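Local structure of secreted in xylem 3 (Fusarium oxysporum, 5OD4) at residues A[77-82]-A[121-126]; A[34-39]-A[49-54]; A[59-64]-A[113-118]; A[71-76]-A[99-104]. The protein is a secreted fungal effector with a beta-sandwich fold, thought to suppress plant immunity and, as Avr2, to be open to recognition by the host. One frame throughout, in Å; residues are numbered along the deposited sequence. Where two conformers were deposited one is given.

Interaction 1: A[77-82]-A[121-126]; sequences YEIEVR and YYLTIS
CG of L123 stands anti to its backbone N (chi1 171°), and chi2 near 64° then sets CD1 beside I79 and V81 on the facing strand. L123 CD1 lies 3.9 Å from I79 CG2, the two side chains alongside each other with their ends in the same direction, and 4.1 Å from V81 CG2. The same methyl also rests against the carbonyl oxygen of E80. Beta-branched I79, V81 and I125 suit extended backbone, and together with L123 they make one apolar face of the sheet. That face looks into the beta-sandwich, where I79 and V81 meet I111 of the second sheet and I125 meets V65.

The strands 77-82 and 121-126 are antiparallel, their axes 4.6 Å apart. Three hydrogen-bonded pairs, E78 with S126, E80 with T124 and R82 with Y122, alternate with the non-hydrogen-bonded pairs I79-I125 and V81-L123. Each of the three has two nearly straight bonds; E80 N to T124 O, for example, measures 2.9 Å at 165°. The other face carries E78, E80, R82, Y122, T124 and S126, and there R82 NH2 bonds to A92 O.

The chemistry thus divides by face: hydrocarbon packs inward against the second sheet, while on the other side the E80 carboxylate holds the backbone N of V6 and F7 and E78 is paired with R100; the 2.5 Å between E78 OE2 and E80 OE2 would be consistent with a shared proton that lessens the repulsion of the two acids.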
# COMPACT_ATOMS: atom_id res chain seq x y z
N TYR A 77 9.47 -2.76 8.87
CA TYR A 77 9.18 -2.13 7.58
C TYR A 77 8.16 -1.04 7.75
O TYR A 77 7.18 -1.15 8.51
CB TYR A 77 8.63 -3.17 6.57
CG TYR A 77 9.58 -4.30 6.28
CD1 TYR A 77 9.65 -5.40 7.15
CD2 TYR A 77 10.39 -4.32 5.18
CE1 TYR A 77 10.50 -6.44 6.90
CE2 TYR A 77 11.24 -5.39 4.91
CZ TYR A 77 11.30 -6.44 5.77
OH TYR A 77 12.11 -7.52 5.59
N GLU A 78 8.38 0.03 6.99
CA GLU A 78 7.48 1.17 6.85
C GLU A 78 6.66 0.98 5.58
O GLU A 78 7.21 0.70 4.52
CB GLU A 78 8.32 2.44 6.78
CG GLU A 78 7.57 3.74 6.56
CD GLU A 78 6.77 4.22 7.73
OE1 GLU A 78 6.71 3.57 8.78
OE2 GLU A 78 6.16 5.32 7.60
N ILE A 79 5.33 1.15 5.69
CA ILE A 79 4.41 1.02 4.58
C ILE A 79 3.62 2.32 4.49
O ILE A 79 3.03 2.75 5.48
CB ILE A 79 3.45 -0.16 4.81
CG1 ILE A 79 4.20 -1.47 4.98
CG2 ILE A 79 2.46 -0.26 3.67
CD1 ILE A 79 3.43 -2.52 5.72
N GLU A 80 3.68 2.99 3.33
CA GLU A 80 3.05 4.30 3.19
C GLU A 80 2.23 4.37 1.94
O GLU A 80 2.66 3.90 0.88
CB GLU A 80 4.12 5.41 3.17
CG GLU A 80 4.98 5.45 4.40
CD GLU A 80 6.03 6.55 4.45
OE1 GLU A 80 6.26 7.26 3.44
OE2 GLU A 80 6.60 6.71 5.56
N VAL A 81 1.09 5.05 2.05
CA VAL A 81 0.26 5.39 0.90
C VAL A 81 0.10 6.90 0.84
O VAL A 81 -0.36 7.52 1.82
CB VAL A 81 -1.12 4.72 0.95
CG1 VAL A 81 -1.96 5.16 -0.23
CG2 VAL A 81 -0.97 3.21 1.00
N ARG A 82 0.45 7.48 -0.30
CA ARG A 82 0.11 8.86 -0.62
C ARG A 82 -1.01 8.86 -1.65
O ARG A 82 -1.13 7.93 -2.45
CB ARG A 82 1.32 9.63 -1.15
CG ARG A 82 2.45 9.66 -0.14
CD ARG A 82 3.64 10.49 -0.55
NE ARG A 82 3.32 11.89 -0.47
CZ ARG A 82 3.12 12.74 -1.48
NH1 ARG A 82 3.13 12.40 -2.74
NH2 ARG A 82 2.89 13.95 -1.13
N TYR A 121 -3.09 6.59 -6.24
CA TYR A 121 -2.49 6.15 -4.99
C TYR A 121 -1.09 5.64 -5.23
O TYR A 121 -0.83 4.94 -6.21
CB TYR A 121 -3.38 5.04 -4.35
CG TYR A 121 -4.76 5.53 -4.12
CD1 TYR A 121 -5.05 6.33 -3.03
CD2 TYR A 121 -5.78 5.28 -5.01
CE1 TYR A 121 -6.33 6.84 -2.83
CE2 TYR A 121 -7.06 5.79 -4.84
CZ TYR A 121 -7.32 6.57 -3.75
OH TYR A 121 -8.57 7.13 -3.53
N TYR A 122 -0.19 5.97 -4.30
CA TYR A 122 1.24 5.64 -4.41
C TYR A 122 1.65 4.89 -3.17
O TYR A 122 1.64 5.47 -2.07
CB TYR A 122 2.09 6.92 -4.59
CG TYR A 122 1.77 7.64 -5.88
CD1 TYR A 122 0.63 8.46 -6.01
CD2 TYR A 122 2.57 7.46 -6.98
CE1 TYR A 122 0.34 9.11 -7.19
CE2 TYR A 122 2.27 8.09 -8.21
CZ TYR A 122 1.14 8.89 -8.28
OH TYR A 122 0.84 9.54 -9.46
N LEU A 123 2.02 3.63 -3.32
CA LEU A 123 2.41 2.77 -2.22
C LEU A 123 3.94 2.64 -2.20
O LEU A 123 4.56 2.38 -3.23
CB LEU A 123 1.81 1.37 -2.44
CG LEU A 123 2.26 0.24 -1.53
CD1 LEU A 123 1.86 0.51 -0.09
CD2 LEU A 123 1.72 -1.09 -2.02
N THR A 124 4.51 2.77 -1.00
CA THR A 124 5.94 2.49 -0.78
C THR A 124 6.05 1.54 0.38
O THR A 124 5.42 1.75 1.43
CB THR A 124 6.73 3.77 -0.50
OG1 THR A 124 6.56 4.71 -1.55
CG2 THR A 124 8.21 3.48 -0.34
N ILE A 125 6.88 0.52 0.22
CA ILE A 125 7.24 -0.44 1.29
C ILE A 125 8.75 -0.39 1.41
O ILE A 125 9.46 -0.58 0.40
CB ILE A 125 6.80 -1.86 0.94
CG1 ILE A 125 5.27 -1.94 0.70
CG2 ILE A 125 7.20 -2.84 2.02
CD1 ILE A 125 4.79 -3.26 0.13
N SER A 126 9.27 -0.17 2.63
CA SER A 126 10.73 -0.11 2.81
C SER A 126 11.12 -0.60 4.18
O SER A 126 10.49 -0.27 5.15
CB SER A 126 11.20 1.32 2.65
OG SER A 126 12.60 1.38 2.69

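Interaction 2: A[34-39]-A[49-54]; sequences RDPPYE and RIYERS. With EDO (1,2-ethanediol), chain C; EDO (1,2-ethanediol), chain E.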
# COMPACT_ATOMS: atom_id res chain seq x y z
N ARG A 34 -12.88 -13.05 -1.23
CA ARG A 34 -12.54 -12.97 0.20
C ARG A 34 -11.03 -13.07 0.49
O ARG A 34 -10.58 -12.67 1.55
CB ARG A 34 -13.25 -14.08 0.99
CG ARG A 34 -14.77 -14.15 0.85
CD ARG A 34 -15.38 -15.23 1.74
NE ARG A 34 -14.97 -16.60 1.38
CZ ARG A 34 -13.94 -17.28 1.89
NH1 ARG A 34 -13.13 -16.75 2.81
NH2 ARG A 34 -13.70 -18.52 1.46
N ASP A 35 -10.30 -13.62 -0.48
CA ASP A 35 -8.86 -13.94 -0.36
C ASP A 35 -8.06 -13.78 -1.73
O ASP A 35 -7.60 -14.75 -2.30
CB ASP A 35 -8.76 -15.36 0.21
CG ASP A 35 -7.45 -15.64 0.92
OD1 ASP A 35 -6.71 -14.68 1.30
OD2 ASP A 35 -7.16 -16.84 1.13
N PRO A 36 -7.93 -12.55 -2.29
CA PRO A 36 -7.26 -12.31 -3.58
C PRO A 36 -5.73 -12.56 -3.54
O PRO A 36 -5.13 -12.61 -2.46
CB PRO A 36 -7.60 -10.84 -3.92
CG PRO A 36 -8.53 -10.38 -2.83
CD PRO A 36 -8.34 -11.30 -1.65
N PRO A 37 -5.09 -12.77 -4.71
CA PRO A 37 -3.69 -13.25 -4.67
C PRO A 37 -2.71 -12.24 -4.16
O PRO A 37 -2.70 -11.10 -4.55
CB PRO A 37 -3.39 -13.56 -6.16
CG PRO A 37 -4.72 -13.83 -6.76
CD PRO A 37 -5.61 -12.83 -6.08
N TYR A 38 -1.80 -12.70 -3.30
CA TYR A 38 -0.59 -11.96 -3.03
C TYR A 38 0.36 -12.03 -4.20
O TYR A 38 0.45 -13.07 -4.87
CB TYR A 38 0.09 -12.51 -1.75
CG TYR A 38 -0.52 -12.04 -0.45
CD1 TYR A 38 -0.08 -10.88 0.15
CD2 TYR A 38 -1.50 -12.75 0.21
CE1 TYR A 38 -0.56 -10.45 1.38
CE2 TYR A 38 -2.00 -12.35 1.43
CZ TYR A 38 -1.52 -11.19 2.02
OH TYR A 38 -1.97 -10.76 3.23
N GLU A 39 1.14 -10.96 -4.39
CA GLU A 39 2.21 -10.88 -5.38
C GLU A 39 3.46 -10.42 -4.70
O GLU A 39 3.42 -9.69 -3.72
CB GLU A 39 1.81 -9.93 -6.51
CG GLU A 39 0.61 -10.44 -7.26
CD GLU A 39 0.39 -9.88 -8.62
OE1 GLU A 39 1.08 -8.89 -8.98
OE2 GLU A 39 -0.52 -10.43 -9.32
N ARG A 49 -0.84 -7.32 -1.58
CA ARG A 49 -2.00 -7.35 -2.45
C ARG A 49 -2.78 -6.07 -2.28
O ARG A 49 -2.86 -5.52 -1.18
CB ARG A 49 -2.88 -8.58 -2.23
CG ARG A 49 -3.31 -8.79 -0.80
CD ARG A 49 -4.17 -10.04 -0.69
NE ARG A 49 -4.67 -10.18 0.67
CZ ARG A 49 -5.33 -11.23 1.10
NH1 ARG A 49 -5.56 -12.28 0.31
NH2 ARG A 49 -5.74 -11.25 2.35
N ILE A 50 -3.37 -5.61 -3.38
CA ILE A 50 -4.15 -4.38 -3.46
C ILE A 50 -5.48 -4.78 -4.07
O ILE A 50 -5.51 -5.34 -5.17
CB ILE A 50 -3.45 -3.32 -4.32
CG1 ILE A 50 -2.03 -3.00 -3.80
CG2 ILE A 50 -4.31 -2.08 -4.40
CD1 ILE A 50 -1.18 -2.23 -4.77
N TYR A 51 -6.57 -4.57 -3.35
CA TYR A 51 -7.85 -5.11 -3.75
C TYR A 51 -8.97 -4.31 -3.18
O TYR A 51 -8.75 -3.34 -2.49
CB TYR A 51 -7.95 -6.60 -3.38
CG TYR A 51 -7.88 -6.89 -1.91
CD1 TYR A 51 -6.66 -6.92 -1.23
CD2 TYR A 51 -9.01 -7.19 -1.19
CE1 TYR A 51 -6.58 -7.23 0.11
CE2 TYR A 51 -8.94 -7.54 0.15
CZ TYR A 51 -7.73 -7.57 0.80
OH TYR A 51 -7.67 -7.94 2.12
N GLU A 52 -10.20 -4.71 -3.49
CA GLU A 52 -11.39 -4.07 -2.94
C GLU A 52 -12.25 -5.09 -2.21
O GLU A 52 -12.25 -6.28 -2.53
CB GLU A 52 -12.20 -3.37 -4.03
CG GLU A 52 -11.38 -2.18 -4.60
CD GLU A 52 -11.79 -1.74 -5.99
OE1 GLU A 52 -12.31 -2.57 -6.76
OE2 GLU A 52 -11.67 -0.52 -6.28
N ARG A 53 -12.99 -4.60 -1.21
CA ARG A 53 -13.95 -5.39 -0.48
C ARG A 53 -15.20 -4.60 -0.26
O ARG A 53 -15.20 -3.39 -0.20
CB ARG A 53 -13.38 -5.90 0.84
CG ARG A 53 -13.09 -4.90 1.92
CD ARG A 53 -12.99 -5.56 3.30
NE ARG A 53 -11.78 -6.38 3.44
CZ ARG A 53 -10.73 -6.13 4.25
NH1 ARG A 53 -9.70 -6.98 4.26
NH2 ARG A 53 -10.67 -5.06 5.04
N SER A 54 -16.31 -5.30 -0.12
CA SER A 54 -17.57 -4.65 0.14
C SER A 54 -17.70 -4.17 1.60
O SER A 54 -17.19 -4.83 2.50
CB SER A 54 -18.72 -5.61 -0.14
OG SER A 54 -18.79 -5.94 -1.49
C1 EDO C . -1.18 -7.16 -6.13
O1 EDO C . -2.60 -7.01 -5.78
C2 EDO C . -0.78 -6.89 -7.58
O2 EDO C . -1.25 -5.59 -7.92
C1 EDO E . -10.89 -8.84 -5.09
O1 EDO E . -11.86 -8.53 -4.06
C2 EDO E . -10.89 -7.80 -6.23
O2 EDO E . -10.41 -6.53 -5.77
O HOH W 1 -9.72 -9.88 2.71
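At the border of the second sheet of the sandwich, the loop that leads into strand 39-40 folds over strand 47-53, and the side chain of R49 meets D35, P36 and Y38 of the loop. R49 CG sits between its own backbone N and carbonyl carbon (chi1 53°), a crowded position; beyond CG the chain is fully extended and carries the guanidinium under the loop. There NH1 gives two bonds, both near the guanidinium plane: one to D35 OD1, 2.8 Å and part of a salt bridge, the other to P36 O, also 2.8 Å and lying on a lone pair of that carbonyl. The carboxylate is turned 80° from the guanidinium, and OD1 is met on its anti side.

Y38 covers one face of the arginine. R49 CD stands over the centre of the Y38 ring, 3.8 Å from its centroid in a CH-pi contact, and the ring and guanidinium planes are only 15° apart. A long, flat-ended arginine suits this place, since its methylenes and guanidinium can lie on an aromatic ring while its N-H groups serve acceptors at the edge. NE forms a salt bridge with D64, which also receives Y51 OH, so the charge of R49 is probably balanced by two acids.

P36 works twice, by its O as acceptor and by its ring: in one of its two conformers, CG lies over the face of Y51, 4.0 Å from the centroid. A water joins the loop to the strand as well, donating to R34 O at 3.1 Å and to Y51 OH at 2.9 Å.

Interaction 3: A[59-64]-A[113-118]; sequences LRTVID and WDADAS
Strands 60-64 and 113-114 run antiparallel, with T61 and W113 as a hydrogen-bonded pair: T61 N reaches W113 O at 2.8 Å and W113 N returns to T61 O at 3.0 Å, while R60 and D114 form the neighbouring non-hydrogen-bonded pair. One step on, the chain leaves the strand, yet A115 N still donates to L59 O in an almost straight bond (2.9 Å, 175°).

Held between the backbone N and the carbonyl carbon (chi1 63°), CG of W113 is turned to the T61 side, where the indole presents a face to the threonine. Beta-branched T61 meets it with carbon: CB is over the five-membered ring, 3.8 Å from its centroid, and T61 CG2 approaches W113 CZ2 at 3.5 Å. I63 CD1 comes instead to the edge of the indole, near CH2. The W113 indole lies between the two sheets of the beta-sandwich, where it also touches V81 and the rings of F96 and Y121. Its one polar atom, NE1, donates to a water that T61 OG1 and D116 N also hold, knitting the strand to the turn that follows. A115, with only a methyl, fits close against the T61 hydroxyl, CB 3.5 Å from OG1.

Away from the core, the R60 chain is bent at chi2 and chi3 and folds back; its guanidinium has one face over W113 C, and D114 OD1 lies at its edge. R60 NH1 forms a salt bridge with D114 OD1 at 2.8 Å, coming from above the carboxylate plane, and NH2 bonds to S112 OG. Further along, D116 OD1 accepts from S118 N in an Asx turn.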
# COMPACT_ATOMS: atom_id res chain seq x y z
N LEU A 59 -17.69 0.38 -1.21
CA LEU A 59 -16.50 -0.40 -1.43
C LEU A 59 -15.36 0.19 -0.64
O LEU A 59 -15.27 1.43 -0.49
CB LEU A 59 -16.11 -0.43 -2.93
CG LEU A 59 -16.61 -1.28 -4.08
CD1 LEU A 59 -15.62 -1.14 -5.23
CD2 LEU A 59 -16.69 -2.70 -3.60
N ARG A 60 -14.48 -0.70 -0.17
CA ARG A 60 -13.26 -0.33 0.49
C ARG A 60 -12.08 -0.77 -0.32
O ARG A 60 -12.08 -1.92 -0.82
CB ARG A 60 -13.18 -1.04 1.82
CG ARG A 60 -14.20 -0.68 2.85
CD ARG A 60 -13.95 0.62 3.56
NE ARG A 60 -12.82 0.56 4.50
CZ ARG A 60 -12.47 1.60 5.27
NH1 ARG A 60 -13.15 2.73 5.21
NH2 ARG A 60 -11.45 1.52 6.11
N THR A 61 -11.08 0.08 -0.46
CA THR A 61 -9.78 -0.31 -1.02
C THR A 61 -8.93 -0.83 0.15
O THR A 61 -8.91 -0.22 1.21
CB THR A 61 -9.12 0.88 -1.70
OG1 THR A 61 -9.96 1.37 -2.75
CG2 THR A 61 -7.74 0.54 -2.25
N VAL A 62 -8.24 -1.94 -0.09
CA VAL A 62 -7.43 -2.61 0.93
C VAL A 62 -6.05 -2.91 0.38
O VAL A 62 -5.93 -3.38 -0.76
CB VAL A 62 -8.10 -3.94 1.37
CG1 VAL A 62 -7.34 -4.54 2.54
CG2 VAL A 62 -9.57 -3.72 1.75
N ILE A 63 -5.04 -2.69 1.22
CA ILE A 63 -3.69 -3.15 0.94
C ILE A 63 -3.24 -4.01 2.09
O ILE A 63 -3.27 -3.57 3.23
CB ILE A 63 -2.72 -1.98 0.75
CG1 ILE A 63 -3.20 -1.07 -0.39
CG2 ILE A 63 -1.28 -2.51 0.48
CD1 ILE A 63 -2.30 0.09 -0.72
N ASP A 64 -2.79 -5.23 1.79
CA ASP A 64 -2.14 -6.12 2.77
C ASP A 64 -0.69 -6.32 2.37
O ASP A 64 -0.39 -6.52 1.19
CB ASP A 64 -2.83 -7.49 2.80
CG ASP A 64 -4.24 -7.49 3.28
OD1 ASP A 64 -4.58 -6.75 4.23
OD2 ASP A 64 -5.05 -8.32 2.74
N TRP A 113 -9.40 2.02 3.10
CA TRP A 113 -10.09 3.31 3.00
C TRP A 113 -11.31 3.16 2.12
O TRP A 113 -11.44 2.20 1.37
CB TRP A 113 -9.17 4.42 2.50
CG TRP A 113 -8.61 4.24 1.12
CD1 TRP A 113 -9.15 4.65 -0.05
CD2 TRP A 113 -7.35 3.67 0.79
NE1 TRP A 113 -8.30 4.39 -1.10
CE2 TRP A 113 -7.18 3.78 -0.60
CE3 TRP A 113 -6.30 3.09 1.54
CZ2 TRP A 113 -6.03 3.37 -1.24
CZ3 TRP A 113 -5.18 2.67 0.88
CH2 TRP A 113 -5.05 2.80 -0.48
N ASP A 114 -12.23 4.12 2.19
CA ASP A 114 -13.40 4.12 1.31
C ASP A 114 -12.92 4.37 -0.13
O ASP A 114 -12.27 5.36 -0.41
CB ASP A 114 -14.39 5.20 1.73
CG ASP A 114 -15.06 4.93 3.05
OD1 ASP A 114 -15.11 3.80 3.54
OD2 ASP A 114 -15.66 5.90 3.58
N ALA A 115 -13.31 3.50 -1.04
CA ALA A 115 -12.79 3.57 -2.40
C ALA A 115 -13.18 4.88 -3.05
O ALA A 115 -14.33 5.33 -2.92
CB ALA A 115 -13.30 2.40 -3.20
N ASP A 116 -12.24 5.48 -3.77
CA ASP A 116 -12.42 6.80 -4.37
C ASP A 116 -11.60 6.89 -5.64
O ASP A 116 -10.37 6.80 -5.61
CB ASP A 116 -12.08 7.90 -3.37
CG ASP A 116 -12.45 9.33 -3.87
OD1 ASP A 116 -12.51 9.57 -5.06
OD2 ASP A 116 -12.68 10.23 -3.01
N ALA A 117 -12.29 7.08 -6.75
CA ALA A 117 -11.66 7.15 -8.07
C ALA A 117 -10.99 8.47 -8.38
O ALA A 117 -10.32 8.60 -9.40
CB ALA A 117 -12.70 6.87 -9.15
N SER A 118 -11.12 9.46 -7.51
CA SER A 118 -10.65 10.84 -7.75
C SER A 118 -9.21 11.09 -7.33
O SER A 118 -8.78 12.24 -7.36
CB SER A 118 -11.58 11.86 -7.07
OG SER A 118 -11.45 11.90 -5.68
O HOH W 2 -16.54 4.17 -1.69
O HOH W 3 -9.67 4.00 -3.65

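Interaction 4: A[71-76]-A[99-104]; sequences HQAIAN and ARLSTG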
# COMPACT_ATOMS: atom_id res chain seq x y z
N HIS A 71 6.32 -17.08 7.12
CA HIS A 71 7.46 -16.61 7.86
C HIS A 71 7.12 -15.41 8.72
O HIS A 71 6.13 -14.70 8.52
CB HIS A 71 8.61 -16.28 6.91
CG HIS A 71 9.21 -17.48 6.24
ND1 HIS A 71 10.53 -17.57 5.91
CD2 HIS A 71 8.67 -18.65 5.84
CE1 HIS A 71 10.77 -18.75 5.34
NE2 HIS A 71 9.64 -19.41 5.27
N GLN A 72 8.00 -15.16 9.68
CA GLN A 72 7.98 -13.89 10.43
C GLN A 72 8.82 -12.85 9.72
O GLN A 72 9.81 -13.17 9.06
CB GLN A 72 8.56 -14.12 11.82
CG GLN A 72 7.72 -15.03 12.70
CD GLN A 72 8.51 -15.35 13.93
OE1 GLN A 72 9.34 -16.26 13.93
NE2 GLN A 72 8.32 -14.58 15.01
N ALA A 73 8.45 -11.58 9.88
CA ALA A 73 9.29 -10.49 9.40
C ALA A 73 10.64 -10.51 10.11
O ALA A 73 10.71 -10.66 11.33
CB ALA A 73 8.60 -9.17 9.65
N ILE A 74 11.72 -10.31 9.35
CA ILE A 74 13.07 -10.34 9.89
C ILE A 74 13.61 -8.97 10.26
O ILE A 74 14.74 -8.85 10.74
CB ILE A 74 14.07 -11.04 8.94
CG1 ILE A 74 14.34 -10.22 7.68
CG2 ILE A 74 13.57 -12.42 8.58
CD1 ILE A 74 15.33 -10.87 6.75
N ALA A 75 12.80 -7.94 10.04
CA ALA A 75 13.16 -6.54 10.25
C ALA A 75 11.86 -5.77 10.38
O ALA A 75 10.77 -6.31 10.17
CB ALA A 75 14.03 -6.02 9.13
N ASN A 76 12.00 -4.48 10.69
CA ASN A 76 10.85 -3.57 10.67
C ASN A 76 10.72 -2.92 9.32
O ASN A 76 11.72 -2.55 8.71
CB ASN A 76 11.05 -2.47 11.72
CG ASN A 76 11.09 -3.01 13.12
OD1 ASN A 76 10.16 -3.68 13.56
ND2 ASN A 76 12.16 -2.69 13.85
N ALA A 99 1.38 2.15 7.72
CA ALA A 99 1.35 0.96 8.56
C ALA A 99 2.77 0.47 8.76
O ALA A 99 3.69 0.89 8.13
CB ALA A 99 0.48 -0.12 7.96
N ARG A 100 2.91 -0.41 9.76
CA ARG A 100 4.19 -1.04 10.09
C ARG A 100 4.07 -2.55 10.04
O ARG A 100 3.06 -3.11 10.46
CB ARG A 100 4.65 -0.63 11.48
CG ARG A 100 4.78 0.86 11.70
CD ARG A 100 6.03 1.41 11.07
NE ARG A 100 7.21 0.93 11.78
CZ ARG A 100 8.46 1.12 11.38
NH1 ARG A 100 8.71 1.78 10.27
NH2 ARG A 100 9.43 0.60 12.10
N LEU A 101 5.13 -3.20 9.55
CA LEU A 101 5.33 -4.65 9.70
C LEU A 101 6.54 -4.77 10.60
O LEU A 101 7.64 -4.45 10.20
CB LEU A 101 5.53 -5.34 8.29
CG LEU A 101 5.71 -6.87 8.34
CD1 LEU A 101 4.42 -7.56 8.75
CD2 LEU A 101 6.20 -7.35 7.01
N SER A 102 6.32 -5.21 11.86
CA SER A 102 7.36 -5.22 12.87
C SER A 102 8.15 -6.53 12.86
O SER A 102 7.63 -7.59 12.50
CB SER A 102 6.70 -5.09 14.25
OG SER A 102 5.72 -6.11 14.38
N THR A 103 9.39 -6.47 13.32
CA THR A 103 10.21 -7.69 13.42
C THR A 103 9.48 -8.74 14.25
O THR A 103 9.01 -8.47 15.33
CB THR A 103 11.52 -7.36 14.12
OG1 THR A 103 12.11 -6.31 13.40
CG2 THR A 103 12.46 -8.55 14.13
N GLY A 104 9.40 -9.96 13.71
CA GLY A 104 8.74 -11.05 14.38
C GLY A 104 7.27 -11.21 14.08
O GLY A 104 6.69 -12.24 14.41
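N76 OD1 is gripped twice by T103: by the backbone N at 2.9 Å, and weakly by OG1 at 3.3 Å. The contact joins the loop 71-76, which leads into strand 77-85, to the end of strand 94-101 and the turn that follows it, at one end of the beta-sandwich; it carries the contact between these neighbouring strands past the end of their regular pairing. Asparagine fits here because its short amide can supply an acceptor where the strand pairing has ended. With CG anti to the carbonyl carbon (chi1 -64°), the amide is turned toward T103; the N76 and T103 side chains cross at about a right angle, and T103 N lies well above the plane of the amide carbonyl. Nearer the sheet, N76 CA makes a CA-H...O contact with L101 O.

Farther out, G104 N donates to A73 O at 2.8 Å in a nearly straight bond. The backbone of G104, with phi 90°, favours glycine, since a CB would be jammed against the carbonyl O of T103. The small A73 turns its methyl toward the other segment, 3.4 Å from S102 O and 3.9 Å from L101 CG, and is buried there. In one of its two conformers, R100 has NH2 near N76 CB and salt-bridged to D128. At the outer end Q72, extended beyond CG, lies against G104, and its NE2 donates to G104 O at 2.9 Å, with that oxygen near the plane of the glutamine amide.

In the fold
Following the chain from its N terminus, interaction 2 comes first and closes a short loop, joining 34-39 to strand 47-53. Interaction 3 then opens at 59-64, on the next strand of the same sheet, which is backbone-bonded to its neighbour through R53 O and R60 N. Before 113-118 closes it, interaction 4 opens and closes entirely within that span, at the far end of the sandwich, about 24 Å away centre to centre. Interaction 1 alternates with both: 77-82 begins between the segments of each, and 121-126 ends after them. Within its sheet, 77-82 is backbone-bonded to 99-101, which joins it to interaction 4; across the core interaction 1 packs on I63, W113 and I50.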